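Local structure of 3-keto-5-aminohexanoate cleavage protein (Archaeoglobus fulgidus, 3LOT) at residues Val7-Cys12 against Gly254-Val259; Thr11-Gly16 against Leu261-Tyr266; Ile18-Met23 against Tyr135-Glu140; Phe114-Met119 against Leu173-Ile178; Met119-His124 against Ile148-Thr153. The protein probably catalyses the zinc-dependent cleavage of 3-keto-5-aminohexanoate, as a member of the beta-keto acid cleavage enzyme family. All coordinates share one frame; numbering follows the deposited sequence. Where two conformers were deposited one is given.

Interaction 1 of 5, residues Val7-Cys12 against Gly254-Val259; sequences VVIVTC and GGDVRV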
# COMPACT_ATOMS: atom_id res chain seq x y z
N VAL D 7 -22.77 -7.02 12.25
CA VAL D 7 -22.74 -8.40 12.68
C VAL D 7 -21.44 -9.06 12.19
O VAL D 7 -21.17 -9.09 10.97
CB VAL D 7 -23.96 -9.21 12.17
CG1 VAL D 7 -23.83 -10.69 12.62
CG2 VAL D 7 -25.29 -8.61 12.68
N VAL D 8 -20.69 -9.61 13.15
CA VAL D 8 -19.39 -10.21 12.93
C VAL D 8 -19.52 -11.71 13.20
O VAL D 8 -20.00 -12.10 14.29
CB VAL D 8 -18.30 -9.62 13.88
CG1 VAL D 8 -16.93 -10.35 13.72
CG2 VAL D 8 -18.12 -8.17 13.63
N ILE D 9 -19.12 -12.54 12.22
CA ILE D 9 -18.97 -13.99 12.43
C ILE D 9 -17.68 -14.25 13.22
O ILE D 9 -16.60 -13.93 12.75
CB ILE D 9 -18.95 -14.78 11.10
CG1 ILE D 9 -20.23 -14.50 10.29
CG2 ILE D 9 -18.74 -16.30 11.37
CD1 ILE D 9 -20.30 -15.25 8.92
N VAL D 10 -17.81 -14.74 14.44
CA VAL D 10 -16.69 -15.25 15.21
C VAL D 10 -16.60 -16.79 15.10
O VAL D 10 -17.54 -17.53 15.53
CB VAL D 10 -16.80 -14.84 16.67
CG1 VAL D 10 -15.51 -15.26 17.44
CG2 VAL D 10 -16.99 -13.29 16.80
N THR D 11 -15.49 -17.28 14.52
CA THR D 11 -15.26 -18.71 14.38
C THR D 11 -14.32 -19.15 15.46
O THR D 11 -13.36 -18.44 15.78
CB THR D 11 -14.64 -19.06 13.02
OG1 THR D 11 -15.57 -18.72 11.99
CG2 THR D 11 -14.33 -20.58 12.97
N CYS D 12 -14.60 -20.30 16.08
CA CYS D 12 -13.62 -20.82 17.05
C CYS D 12 -12.97 -22.11 16.57
O CYS D 12 -13.67 -23.09 16.37
CB CYS D 12 -14.21 -20.97 18.45
SG CYS D 12 -12.89 -21.22 19.69
N GLY D 254 -13.92 -4.57 8.51
CA GLY D 254 -15.20 -5.07 8.01
C GLY D 254 -15.21 -6.58 7.80
O GLY D 254 -16.21 -7.11 7.34
N GLY D 255 -14.12 -7.26 8.19
CA GLY D 255 -14.02 -8.70 8.14
C GLY D 255 -14.58 -9.46 9.35
O GLY D 255 -14.97 -8.87 10.37
N ASP D 256 -14.58 -10.77 9.22
CA ASP D 256 -14.88 -11.69 10.29
C ASP D 256 -13.58 -12.19 10.91
O ASP D 256 -12.49 -11.97 10.37
CB ASP D 256 -15.74 -12.84 9.76
CG ASP D 256 -17.10 -12.37 9.25
OD1 ASP D 256 -17.71 -11.52 9.91
OD2 ASP D 256 -17.54 -12.84 8.18
N VAL D 257 -13.70 -12.83 12.06
CA VAL D 257 -12.57 -13.21 12.84
C VAL D 257 -12.66 -14.66 13.35
O VAL D 257 -13.75 -15.19 13.65
CB VAL D 257 -12.40 -12.24 14.00
CG1 VAL D 257 -13.70 -12.20 14.89
CG2 VAL D 257 -11.17 -12.62 14.82
N ARG D 258 -11.50 -15.31 13.40
CA ARG D 258 -11.33 -16.64 13.96
C ARG D 258 -10.35 -16.56 15.10
O ARG D 258 -9.31 -15.84 15.00
CB ARG D 258 -10.81 -17.62 12.90
CG ARG D 258 -10.46 -19.00 13.43
CD ARG D 258 -10.24 -20.01 12.30
NE ARG D 258 -8.96 -20.69 12.42
CZ ARG D 258 -8.56 -21.67 11.63
NH1 ARG D 258 -9.36 -22.16 10.66
NH2 ARG D 258 -7.37 -22.19 11.81
N VAL D 259 -10.70 -17.26 16.18
CA VAL D 259 -9.86 -17.38 17.37
C VAL D 259 -9.82 -18.89 17.69
O VAL D 259 -10.28 -19.71 16.90
CB VAL D 259 -10.41 -16.55 18.55
CG1 VAL D 259 -10.42 -15.07 18.21
CG2 VAL D 259 -11.85 -17.03 19.00
O HOH W 1 -15.09 -16.22 11.11

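Interaction 2 of 5, residues Thr11-Gly16 against Leu261-Tyr266; sequences TCAITG and LEDSLY. With ZN (zinc ion), chain P.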
# COMPACT_ATOMS: atom_id res chain seq x y z
N THR D 11 -15.49 -17.28 14.52
CA THR D 11 -15.26 -18.71 14.38
C THR D 11 -14.32 -19.15 15.46
O THR D 11 -13.36 -18.44 15.78
CB THR D 11 -14.64 -19.06 13.02
OG1 THR D 11 -15.57 -18.72 11.99
CG2 THR D 11 -14.33 -20.58 12.97
N CYS D 12 -14.60 -20.30 16.08
CA CYS D 12 -13.62 -20.82 17.05
C CYS D 12 -12.97 -22.11 16.57
O CYS D 12 -13.67 -23.09 16.37
CB CYS D 12 -14.21 -20.97 18.45
SG CYS D 12 -12.89 -21.22 19.69
N ALA D 13 -11.66 -22.07 16.34
CA ALA D 13 -10.88 -23.23 15.86
C ALA D 13 -10.39 -24.04 17.07
O ALA D 13 -9.49 -23.62 17.78
CB ALA D 13 -9.73 -22.77 14.97
N ILE D 14 -10.99 -25.20 17.27
CA ILE D 14 -10.95 -25.86 18.58
C ILE D 14 -9.60 -26.53 18.95
O ILE D 14 -9.17 -26.45 20.12
CB ILE D 14 -12.08 -26.91 18.70
CG1 ILE D 14 -13.47 -26.24 18.58
CG2 ILE D 14 -11.95 -27.78 19.99
CD1 ILE D 14 -13.79 -25.13 19.62
N THR D 15 -8.96 -27.21 17.99
CA THR D 15 -7.75 -27.92 18.32
C THR D 15 -6.66 -27.99 17.25
O THR D 15 -5.48 -28.00 17.57
CB THR D 15 -8.04 -29.33 18.95
OG1 THR D 15 -6.83 -29.87 19.53
CG2 THR D 15 -8.62 -30.35 17.98
N GLY D 16 -7.04 -28.09 15.99
CA GLY D 16 -6.04 -28.13 14.94
C GLY D 16 -5.15 -29.35 14.94
O GLY D 16 -5.48 -30.41 15.55
N LEU D 261 -7.86 -22.32 20.20
CA LEU D 261 -6.63 -22.99 20.64
C LEU D 261 -5.91 -23.65 19.50
O LEU D 261 -4.73 -23.91 19.59
CB LEU D 261 -6.90 -24.02 21.75
CG LEU D 261 -7.51 -23.50 23.07
CD1 LEU D 261 -7.48 -24.58 24.16
CD2 LEU D 261 -6.79 -22.33 23.54
N GLU D 262 -6.60 -23.91 18.40
CA GLU D 262 -5.89 -24.31 17.20
C GLU D 262 -4.78 -23.34 16.74
O GLU D 262 -3.73 -23.79 16.26
CB GLU D 262 -6.87 -24.60 16.07
CG GLU D 262 -6.24 -24.60 14.68
CD GLU D 262 -7.17 -25.24 13.65
OE1 GLU D 262 -8.31 -25.68 13.96
OE2 GLU D 262 -6.69 -25.30 12.53
N ASP D 263 -5.05 -22.02 16.84
CA ASP D 263 -4.19 -20.97 16.28
C ASP D 263 -3.28 -20.31 17.32
O ASP D 263 -2.20 -19.81 16.98
CB ASP D 263 -5.08 -19.87 15.65
CG ASP D 263 -6.08 -20.42 14.62
OD1 ASP D 263 -5.69 -21.33 13.88
OD2 ASP D 263 -7.24 -19.95 14.55
N SER D 264 -3.71 -20.29 18.58
CA SER D 264 -2.86 -19.77 19.67
C SER D 264 -3.20 -20.45 20.99
O SER D 264 -4.38 -20.62 21.34
CB SER D 264 -3.09 -18.28 19.85
OG SER D 264 -2.42 -17.75 21.00
N LEU D 265 -2.16 -20.79 21.75
CA LEU D 265 -2.38 -21.42 23.05
C LEU D 265 -2.54 -20.38 24.16
O LEU D 265 -2.77 -20.75 25.30
CB LEU D 265 -1.21 -22.35 23.39
CG LEU D 265 -1.02 -23.56 22.46
CD1 LEU D 265 0.26 -24.34 22.82
CD2 LEU D 265 -2.24 -24.47 22.46
N TYR D 266 -2.45 -19.09 23.83
CA TYR D 266 -2.34 -18.03 24.84
C TYR D 266 -3.58 -17.15 24.90
O TYR D 266 -4.31 -17.00 23.90
CB TYR D 266 -1.06 -17.21 24.59
CG TYR D 266 0.17 -18.04 24.81
CD1 TYR D 266 0.75 -18.14 26.06
CD2 TYR D 266 0.73 -18.79 23.78
CE1 TYR D 266 1.85 -18.93 26.29
CE2 TYR D 266 1.86 -19.58 24.00
CZ TYR D 266 2.40 -19.65 25.24
OH TYR D 266 3.52 -20.43 25.47
ZN ZN P . -7.66 -26.06 10.78
O HOH W 2 -3.23 -26.58 16.37
O HOH W 3 -9.83 -27.51 15.30

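Interaction 3 of 5, residues Ile18-Met23 against Tyr135-Glu140; sequences IHTPSM and YDWEPE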
# COMPACT_ATOMS: atom_id res chain seq x y z
N ILE D 18 -1.48 -28.38 14.69
CA ILE D 18 -0.16 -27.77 14.82
C ILE D 18 0.36 -27.95 16.23
O ILE D 18 1.42 -28.55 16.43
CB ILE D 18 -0.16 -26.27 14.40
CG1 ILE D 18 -0.23 -26.13 12.86
CG2 ILE D 18 1.09 -25.60 14.86
CD1 ILE D 18 -0.56 -27.40 12.02
N HIS D 19 -0.41 -27.48 17.20
CA HIS D 19 -0.05 -27.62 18.60
C HIS D 19 -0.11 -29.08 19.05
O HIS D 19 -0.86 -29.88 18.53
CB HIS D 19 -0.92 -26.70 19.50
CG HIS D 19 -0.82 -25.25 19.16
ND1 HIS D 19 -1.93 -24.45 18.92
CD2 HIS D 19 0.26 -24.46 18.96
CE1 HIS D 19 -1.53 -23.23 18.62
NE2 HIS D 19 -0.20 -23.21 18.64
N THR D 20 0.75 -29.44 19.98
CA THR D 20 0.78 -30.82 20.46
C THR D 20 0.43 -30.84 21.96
O THR D 20 0.60 -29.81 22.61
CB THR D 20 2.10 -31.50 20.17
OG1 THR D 20 3.16 -30.93 20.97
CG2 THR D 20 2.47 -31.41 18.66
N PRO D 21 -0.03 -31.97 22.50
CA PRO D 21 -0.51 -32.05 23.90
C PRO D 21 0.41 -31.51 24.95
O PRO D 21 -0.04 -30.83 25.89
CB PRO D 21 -0.64 -33.55 24.12
CG PRO D 21 -1.05 -34.03 22.77
CD PRO D 21 -0.21 -33.27 21.83
N SER D 22 1.68 -31.81 24.80
CA SER D 22 2.66 -31.42 25.79
C SER D 22 2.85 -29.90 25.82
O SER D 22 3.42 -29.39 26.78
CB SER D 22 4.00 -32.13 25.53
OG SER D 22 3.84 -33.56 25.61
N MSE D 23 2.37 -29.17 24.82
CA MSE D 23 2.56 -27.72 24.83
C MSE D 23 1.59 -27.04 25.78
O MSE D 23 1.89 -25.97 26.31
CB MSE D 23 2.46 -27.08 23.45
CG MSE D 23 3.48 -27.63 22.43
SE MSE D 23 3.16 -26.93 20.66
CE MSE D 23 4.43 -28.06 19.73
N TYR D 135 4.75 -37.60 24.67
CA TYR D 135 4.76 -38.67 23.69
C TYR D 135 5.89 -38.54 22.67
O TYR D 135 6.21 -37.42 22.22
CB TYR D 135 3.43 -38.75 22.93
CG TYR D 135 2.21 -38.86 23.79
CD1 TYR D 135 1.85 -40.06 24.37
CD2 TYR D 135 1.42 -37.74 24.04
CE1 TYR D 135 0.70 -40.14 25.19
CE2 TYR D 135 0.29 -37.82 24.83
CZ TYR D 135 -0.06 -39.02 25.40
OH TYR D 135 -1.18 -39.08 26.18
N ASP D 136 6.44 -39.68 22.26
CA ASP D 136 7.52 -39.69 21.25
C ASP D 136 7.07 -39.14 19.90
O ASP D 136 7.88 -38.61 19.15
CB ASP D 136 8.05 -41.09 21.01
CG ASP D 136 8.86 -41.63 22.18
OD1 ASP D 136 9.19 -40.90 23.13
OD2 ASP D 136 9.15 -42.83 22.14
N TRP D 137 5.80 -39.30 19.57
CA TRP D 137 5.30 -38.80 18.29
C TRP D 137 5.44 -37.26 18.14
O TRP D 137 5.56 -36.76 17.01
CB TRP D 137 3.86 -39.26 18.03
CG TRP D 137 2.81 -38.53 18.80
CD1 TRP D 137 2.11 -39.00 19.89
CD2 TRP D 137 2.26 -37.25 18.51
NE1 TRP D 137 1.21 -38.05 20.34
CE2 TRP D 137 1.26 -36.98 19.49
CE3 TRP D 137 2.50 -36.30 17.51
CZ2 TRP D 137 0.52 -35.80 19.50
CZ3 TRP D 137 1.77 -35.11 17.55
CH2 TRP D 137 0.79 -34.88 18.53
N GLU D 138 5.42 -36.54 19.25
CA GLU D 138 5.37 -35.07 19.22
C GLU D 138 6.64 -34.46 18.60
O GLU D 138 6.54 -33.77 17.61
CB GLU D 138 5.12 -34.51 20.63
CG GLU D 138 3.73 -34.84 21.21
CD GLU D 138 3.52 -34.23 22.60
OE1 GLU D 138 3.25 -33.02 22.72
OE2 GLU D 138 3.67 -34.97 23.57
N PRO D 139 7.84 -34.75 19.14
CA PRO D 139 8.99 -34.09 18.52
C PRO D 139 9.28 -34.65 17.12
O PRO D 139 9.78 -33.94 16.23
CB PRO D 139 10.13 -34.40 19.48
CG PRO D 139 9.72 -35.64 20.20
CD PRO D 139 8.23 -35.50 20.34
N GLU D 140 8.98 -35.90 16.89
CA GLU D 140 9.07 -36.47 15.56
C GLU D 140 8.19 -35.71 14.53
O GLU D 140 8.66 -35.33 13.43
CB GLU D 140 8.69 -37.92 15.60
CG GLU D 140 8.67 -38.53 14.21
CD GLU D 140 8.88 -40.04 14.21
OE1 GLU D 140 8.71 -40.65 15.30
OE2 GLU D 140 9.21 -40.60 13.13

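Interaction 4 of 5, residues Phe114-Met119 against Leu173-Ile178; sequences FNMGSM and LECYDI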
# COMPACT_ATOMS: atom_id res chain seq x y z
N PHE D 114 -10.71 -25.50 2.61
CA PHE D 114 -10.33 -25.71 1.22
C PHE D 114 -9.07 -24.85 1.03
O PHE D 114 -9.19 -23.69 0.68
CB PHE D 114 -11.47 -25.17 0.32
CG PHE D 114 -11.45 -25.65 -1.10
CD1 PHE D 114 -10.45 -25.28 -1.95
CD2 PHE D 114 -12.48 -26.44 -1.57
CE1 PHE D 114 -10.47 -25.68 -3.27
CE2 PHE D 114 -12.54 -26.84 -2.89
CZ PHE D 114 -11.53 -26.47 -3.78
N ASN D 115 -7.91 -25.45 1.31
CA ASN D 115 -6.58 -24.82 1.20
C ASN D 115 -6.08 -24.56 -0.24
O ASN D 115 -6.09 -25.45 -1.11
CB ASN D 115 -5.63 -25.68 1.94
CG ASN D 115 -6.01 -25.76 3.40
OD1 ASN D 115 -5.70 -24.84 4.18
ND2 ASN D 115 -6.71 -26.87 3.79
N MSE D 116 -5.66 -23.32 -0.50
CA MSE D 116 -5.56 -22.84 -1.90
C MSE D 116 -4.17 -22.82 -2.53
O MSE D 116 -3.98 -22.17 -3.56
CB MSE D 116 -6.16 -21.44 -1.97
CG MSE D 116 -7.61 -21.42 -1.81
SE MSE D 116 -8.49 -22.30 -3.30
CE MSE D 116 -7.58 -21.53 -4.78
N GLY D 117 -3.22 -23.55 -1.98
CA GLY D 117 -1.95 -23.77 -2.71
C GLY D 117 -1.00 -24.70 -2.01
O GLY D 117 -1.18 -24.97 -0.82
N SER D 118 0.00 -25.20 -2.73
CA SER D 118 1.04 -26.02 -2.15
C SER D 118 2.04 -25.08 -1.47
O SER D 118 2.30 -23.98 -1.95
CB SER D 118 1.75 -26.85 -3.21
OG SER D 118 0.86 -27.73 -3.79
N MSE D 119 2.57 -25.48 -0.31
CA MSE D 119 3.46 -24.57 0.42
C MSE D 119 4.30 -25.35 1.40
O MSE D 119 3.91 -26.42 1.83
CB MSE D 119 2.62 -23.51 1.18
CG MSE D 119 1.74 -24.07 2.27
SE MSE D 119 0.45 -22.85 3.06
CE MSE D 119 1.68 -21.75 4.11
N LEU D 173 -12.09 -20.92 1.84
CA LEU D 173 -10.92 -21.00 0.98
C LEU D 173 -9.77 -20.40 1.74
O LEU D 173 -9.70 -19.20 1.88
CB LEU D 173 -11.18 -20.23 -0.31
CG LEU D 173 -12.38 -20.73 -1.16
CD1 LEU D 173 -12.74 -19.67 -2.16
CD2 LEU D 173 -12.02 -22.05 -1.85
N GLU D 174 -8.87 -21.25 2.20
CA GLU D 174 -7.84 -20.83 3.12
C GLU D 174 -6.71 -20.29 2.27
O GLU D 174 -6.27 -20.99 1.33
CB GLU D 174 -7.35 -22.00 3.97
CG GLU D 174 -8.46 -22.92 4.50
CD GLU D 174 -9.47 -22.23 5.40
OE1 GLU D 174 -9.15 -21.16 5.98
OE2 GLU D 174 -10.60 -22.77 5.53
N CYS D 175 -6.32 -19.06 2.53
CA CYS D 175 -5.22 -18.43 1.85
C CYS D 175 -4.12 -17.96 2.81
O CYS D 175 -4.38 -17.17 3.70
CB CYS D 175 -5.68 -17.21 1.06
SG CYS D 175 -6.92 -17.64 -0.24
N TYR D 176 -2.91 -18.44 2.56
CA TYR D 176 -1.75 -18.18 3.42
C TYR D 176 -0.72 -17.25 2.78
O TYR D 176 0.38 -17.04 3.35
CB TYR D 176 -1.01 -19.48 3.77
CG TYR D 176 -1.79 -20.52 4.53
CD1 TYR D 176 -2.73 -21.31 3.89
CD2 TYR D 176 -1.53 -20.76 5.87
CE1 TYR D 176 -3.43 -22.32 4.57
CE2 TYR D 176 -2.22 -21.73 6.58
CZ TYR D 176 -3.17 -22.52 5.92
OH TYR D 176 -3.87 -23.46 6.62
N ASP D 177 -1.03 -16.72 1.59
CA ASP D 177 -0.11 -15.85 0.86
C ASP D 177 -0.87 -15.17 -0.30
O ASP D 177 -1.97 -15.58 -0.68
CB ASP D 177 1.05 -16.69 0.28
CG ASP D 177 2.38 -15.98 0.29
OD1 ASP D 177 2.47 -14.71 0.29
OD2 ASP D 177 3.38 -16.73 0.27
N ILE D 178 -0.25 -14.15 -0.85
CA ILE D 178 -0.81 -13.39 -1.97
C ILE D 178 -1.01 -14.30 -3.18
O ILE D 178 -2.04 -14.21 -3.86
CB ILE D 178 0.06 -12.18 -2.31
CG1 ILE D 178 0.21 -11.28 -1.06
CG2 ILE D 178 -0.52 -11.40 -3.54
CD1 ILE D 178 -1.12 -10.83 -0.48

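Interaction 5 of 5, residues Met119-His124 against Ile148-Thr153; sequences MNFAIH and IVFRNT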
# COMPACT_ATOMS: atom_id res chain seq x y z
N MSE D 119 2.57 -25.48 -0.31
CA MSE D 119 3.46 -24.57 0.42
C MSE D 119 4.30 -25.35 1.40
O MSE D 119 3.91 -26.42 1.83
CB MSE D 119 2.62 -23.51 1.18
CG MSE D 119 1.74 -24.07 2.27
SE MSE D 119 0.45 -22.85 3.06
CE MSE D 119 1.68 -21.75 4.11
N ASN D 120 5.42 -24.77 1.83
CA ASN D 120 6.07 -25.21 3.07
C ASN D 120 5.14 -24.81 4.18
O ASN D 120 4.41 -23.84 4.07
CB ASN D 120 7.44 -24.56 3.25
CG ASN D 120 8.43 -24.97 2.15
OD1 ASN D 120 8.23 -25.98 1.47
ND2 ASN D 120 9.51 -24.23 2.02
N PHE D 121 5.15 -25.59 5.23
CA PHE D 121 4.34 -25.35 6.40
C PHE D 121 5.09 -25.99 7.54
O PHE D 121 4.92 -27.15 7.80
CB PHE D 121 2.95 -25.96 6.21
CG PHE D 121 1.95 -25.47 7.22
CD1 PHE D 121 2.24 -25.45 8.59
CD2 PHE D 121 0.69 -25.05 6.81
CE1 PHE D 121 1.29 -25.02 9.51
CE2 PHE D 121 -0.25 -24.62 7.74
CZ PHE D 121 0.05 -24.60 9.07
N ALA D 122 5.98 -25.20 8.17
CA ALA D 122 7.03 -25.69 9.04
C ALA D 122 6.88 -25.18 10.47
O ALA D 122 6.72 -23.98 10.69
CB ALA D 122 8.44 -25.29 8.45
N ILE D 123 6.88 -26.13 11.41
CA ILE D 123 6.87 -25.87 12.86
C ILE D 123 8.03 -26.48 13.62
O ILE D 123 8.04 -26.50 14.84
CB ILE D 123 5.55 -26.31 13.48
CG1 ILE D 123 5.29 -27.84 13.30
CG2 ILE D 123 4.44 -25.44 12.88
CD1 ILE D 123 3.85 -28.25 13.69
N HIS D 124 9.04 -26.96 12.90
CA HIS D 124 10.25 -27.44 13.53
C HIS D 124 10.91 -26.46 14.50
O HIS D 124 11.53 -26.93 15.44
CB HIS D 124 11.28 -27.98 12.52
CG HIS D 124 11.81 -26.95 11.57
ND1 HIS D 124 11.09 -26.50 10.48
CD2 HIS D 124 12.99 -26.28 11.54
CE1 HIS D 124 11.80 -25.59 9.83
NE2 HIS D 124 12.96 -25.45 10.44
N ILE D 148 8.19 -31.49 4.81
CA ILE D 148 6.92 -31.94 4.27
C ILE D 148 6.20 -30.78 3.57
O ILE D 148 6.00 -29.74 4.16
CB ILE D 148 6.03 -32.63 5.34
CG1 ILE D 148 6.54 -34.05 5.55
CG2 ILE D 148 4.59 -32.72 4.90
CD1 ILE D 148 6.04 -34.77 6.79
N VAL D 149 5.83 -30.98 2.31
CA VAL D 149 5.04 -29.99 1.61
C VAL D 149 3.57 -30.16 1.97
O VAL D 149 3.03 -31.27 1.93
CB VAL D 149 5.28 -30.09 0.09
CG1 VAL D 149 4.20 -29.31 -0.70
CG2 VAL D 149 6.71 -29.54 -0.25
N PHE D 150 2.92 -29.06 2.31
CA PHE D 150 1.46 -29.04 2.43
C PHE D 150 0.92 -28.86 1.03
O PHE D 150 0.96 -27.75 0.49
CB PHE D 150 1.04 -27.88 3.32
CG PHE D 150 -0.40 -27.78 3.58
CD1 PHE D 150 -1.19 -28.90 3.76
CD2 PHE D 150 -0.98 -26.52 3.70
CE1 PHE D 150 -2.57 -28.77 4.01
CE2 PHE D 150 -2.35 -26.36 3.96
CZ PHE D 150 -3.15 -27.50 4.11
N ARG D 151 0.43 -29.94 0.46
CA ARG D 151 0.24 -30.05 -0.98
C ARG D 151 -1.22 -29.79 -1.41
O ARG D 151 -2.15 -30.44 -0.93
CB ARG D 151 0.67 -31.45 -1.41
CG ARG D 151 0.60 -31.72 -2.92
CD ARG D 151 0.45 -33.19 -3.23
NE ARG D 151 0.43 -33.38 -4.68
CZ ARG D 151 1.53 -33.43 -5.44
NH1 ARG D 151 2.74 -33.33 -4.88
NH2 ARG D 151 1.41 -33.61 -6.75
N ASN D 152 -1.42 -28.85 -2.34
CA ASN D 152 -2.75 -28.57 -2.87
C ASN D 152 -2.56 -28.05 -4.29
O ASN D 152 -2.55 -26.84 -4.52
CB ASN D 152 -3.52 -27.56 -1.99
CG ASN D 152 -3.55 -27.96 -0.49
OD1 ASN D 152 -4.46 -28.69 -0.06
ND2 ASN D 152 -2.56 -27.44 0.33
N THR D 153 -2.37 -28.96 -5.22
CA THR D 153 -2.09 -28.63 -6.59
C THR D 153 -3.36 -28.18 -7.32
O THR D 153 -4.45 -28.36 -6.81
CB THR D 153 -1.53 -29.83 -7.38
OG1 THR D 153 -2.55 -30.82 -7.54
CG2 THR D 153 -0.28 -30.44 -6.70
O HOH W 4 7.14 -27.73 5.43
O HOH W 5 4.39 -29.60 6.88

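Interaction 1 of 5, residues Val7-Cys12 against Gly254-Val259
Val257 sets CG1 against two valines of the facing strand, 3.9 Å from Val8 CG1 and 4.0 Å from Val10 CG2. With chi1 58° this methyl stands between its own backbone N and carbonyl carbon. Beyond this tight cluster the apolar face continues more loosely at Cys12 and Val259, and helix 276-289 covers it. The face carrying Thr11 and Arg258 is polar and holds water: one molecule bonds Thr11 OG1 at 2.7 Å and can donate to Val257 O. Arg258 leads its guanidinium away to Asp263. Between the faces, Ile9 O accepts Val257 N, Thr11 N reaches Val257 O at 2.9 Å, and Thr11 O accepts Val259 N, a parallel register. Where this pairing begins, Asp256 OD1 takes Ile9 N at 2.9 Å from above the carboxylate plane, while OD2 makes salt bridges to Arg198 and Arg3. The axes of strands 10-12 and 256-259 approach to 4.7 Å at 21°, joining the first and eighth parallel strands, the closure of a TIM barrel.

Interaction 2 of 5, residues Thr11-Gly16 against Leu261-Tyr266
Glu262 OE1 accepts from a water 2.7 Å away, and the same water accepts from Thr15 N, so one carboxylate oxygen is tied to the turn that follows strand 7-13. The other oxygen serves the metal: Glu262 OE2 lies 2.1 Å from the zinc ion, with His50, His52 and one further atom also bound. Since OE1 stays 3.3 Å from the zinc ion, the carboxylate binds through one oxygen. The side chain gets there by stretching out, with CG anti to the backbone N (chi1 162°) and an extended chain beyond. Along the way it passes over bare backbone: Glu262 CD is 3.4 Å from Gly16 CA, a glycine with no side chain to obstruct it. On another flank Ala13 CB approaches Glu262 OE1 to 3.4 Å. This is the usual place for a TIM-barrel active site, at the C-terminal ends of the strands, where the loops after the first and eighth strands meet. The backbone fixes the root of the ligand, because Glu262 N donates to Ala13 O at 3.0 Å (163° at the hydrogen). A second water donates to both Thr15 O and Glu262 O. Beside the ligand, Asp263 OD2 rests 3.8 Å from Ala13 CB, and Asp263 OD1 forms a salt bridge with Arg258.

Interaction 3 of 5, residues Ile18-Met23 against Tyr135-Glu140
Glu138 and Thr20 cross obliquely, while Pro21 and Trp137 meet tip to tip beside them, Pro21 CD 3.5 Å from Trp137 CZ2. Thr20 CG2 lies against the far end of the same ring system, 3.9 Å from Trp137 CH2, and Glu138 CG sits 3.6 Å above the Trp137 ring plane. Pro21 CB approaches the Tyr135 ring at its edge. The contact joins the loop after the first barrel strand to the start of helix 137-144, which belongs to the excursion between barrel strands 111-115 and 170-175. Its orientation brings the Glu138 carboxylate to the loop. Thr20 OG1 donates to the anti lone pair of Glu138 OE1 at 2.7 Å, and Ser22 N reaches the same oxygen at 2.9 Å on the syn side, 26° out of plane. Tyr135 N uses the anti lone pair of OE2. These three bonds fix the carboxylate's rotation and may stabilise its negative charge; a further bond from Ser22 OG to OE2 is doubtfully short. Trp137 NE1 donates to Asp58 O.

Interaction 4 of 5, residues Phe114-Met119 against Leu173-Ile178
Phe114 O and Glu174 O accept the two backbone bonds between these strands. Glu174 N reaches Phe114 O at 2.9 Å, whereas Met116 N meets Glu174 O at 3.0 Å, bent at the hydrogen (139°). Beyond this pair the chains part, and side chains from elsewhere serve the backbone: Asn183 donates to Met116 O, and Gln180 OE1 accepts from Tyr176 N. Asn115 divides its amide. OD1 lies in the plane of the Tyr176 ring, at its edge, and takes a weak bond from Tyr176 OH at 3.3 Å, while ND2 donates to an unidentified bound molecule. Glu174 brings its CB 3.3 Å from Asn115 OD1, and in the conformer given its OE1 accepts from Gln200. These are the fourth and fifth parallel strands of the TIM barrel; Asn115 and Glu174 face its interior, the side chain of Glu174 about 5 Å from that of the zinc ligand His50, and Phe114 and Leu173 face the surrounding helices. There Leu173 CD2 touches two neighbours, 3.6 Å from Phe114 CD1 and 3.8 Å from Met116 SE. Past the strand ends the selenium of Met119 sits over one face of the Tyr176 ring, 3.9 Å from its centroid and 26° off the normal, a Met-aromatic contact.

Interaction 5 of 5, residues Met119-His124 against Ile148-Thr153
Phe121 and Ile148 are joined through two waters instead of directly, their backbones having spread to 4.4 Å between Phe121 N and Ile148 O. One water accepts from Phe121 N and donates to Ile148 O at 2.6 Å; the other donates to Phe121 O at 2.7 Å and to the same Ile148 O. Two residue pairs earlier the chains bond directly: Met119 N to Phe150 O and Phe150 N to Met119 O, both 2.9 Å, form a hydrogen-bonded antiparallel pair. The rings lie on one side. Phe121 turns its edge toward the face of Phe150, planes at 89° and centroids 5.7 Å apart, an offset edge-to-face pair; with CG of each anti to its backbone N, the two side chains run alongside and point the same way. Met119 SE lies at the Phe150 edge, 5.3 Å from the centroid. Asn120 bonds Ser118 and Asn152 of a second subunit. The arrangement is a short two-stranded antiparallel sheet, an excursion between the fourth and fifth barrel strands at a subunit interface.

Interactions 1 and 4 are buried pairings within the parallel barrel sheet, each combining backbone bonds, an apolar face toward helices and a polar face toward the interior. Interaction 2 shares Thr11 and Cys12 with interaction 1 and carries the first strand into the metal site, where one backbone bond joins waters and zinc; the salt bridge Arg258-Asp263 links the two. Interactions 4 and 5 share Met119, touch through Ser118 and Asn152, and reach a second subunit. Interaction 3, about 20 Å from the chain's centre and partly buried, centres its polar bonds on one carboxylate beside Trp137 packing; His19 ties its loop to Leu261 of interaction 2, and Ile18 packs on Phe121 and Ile123 of interaction 5.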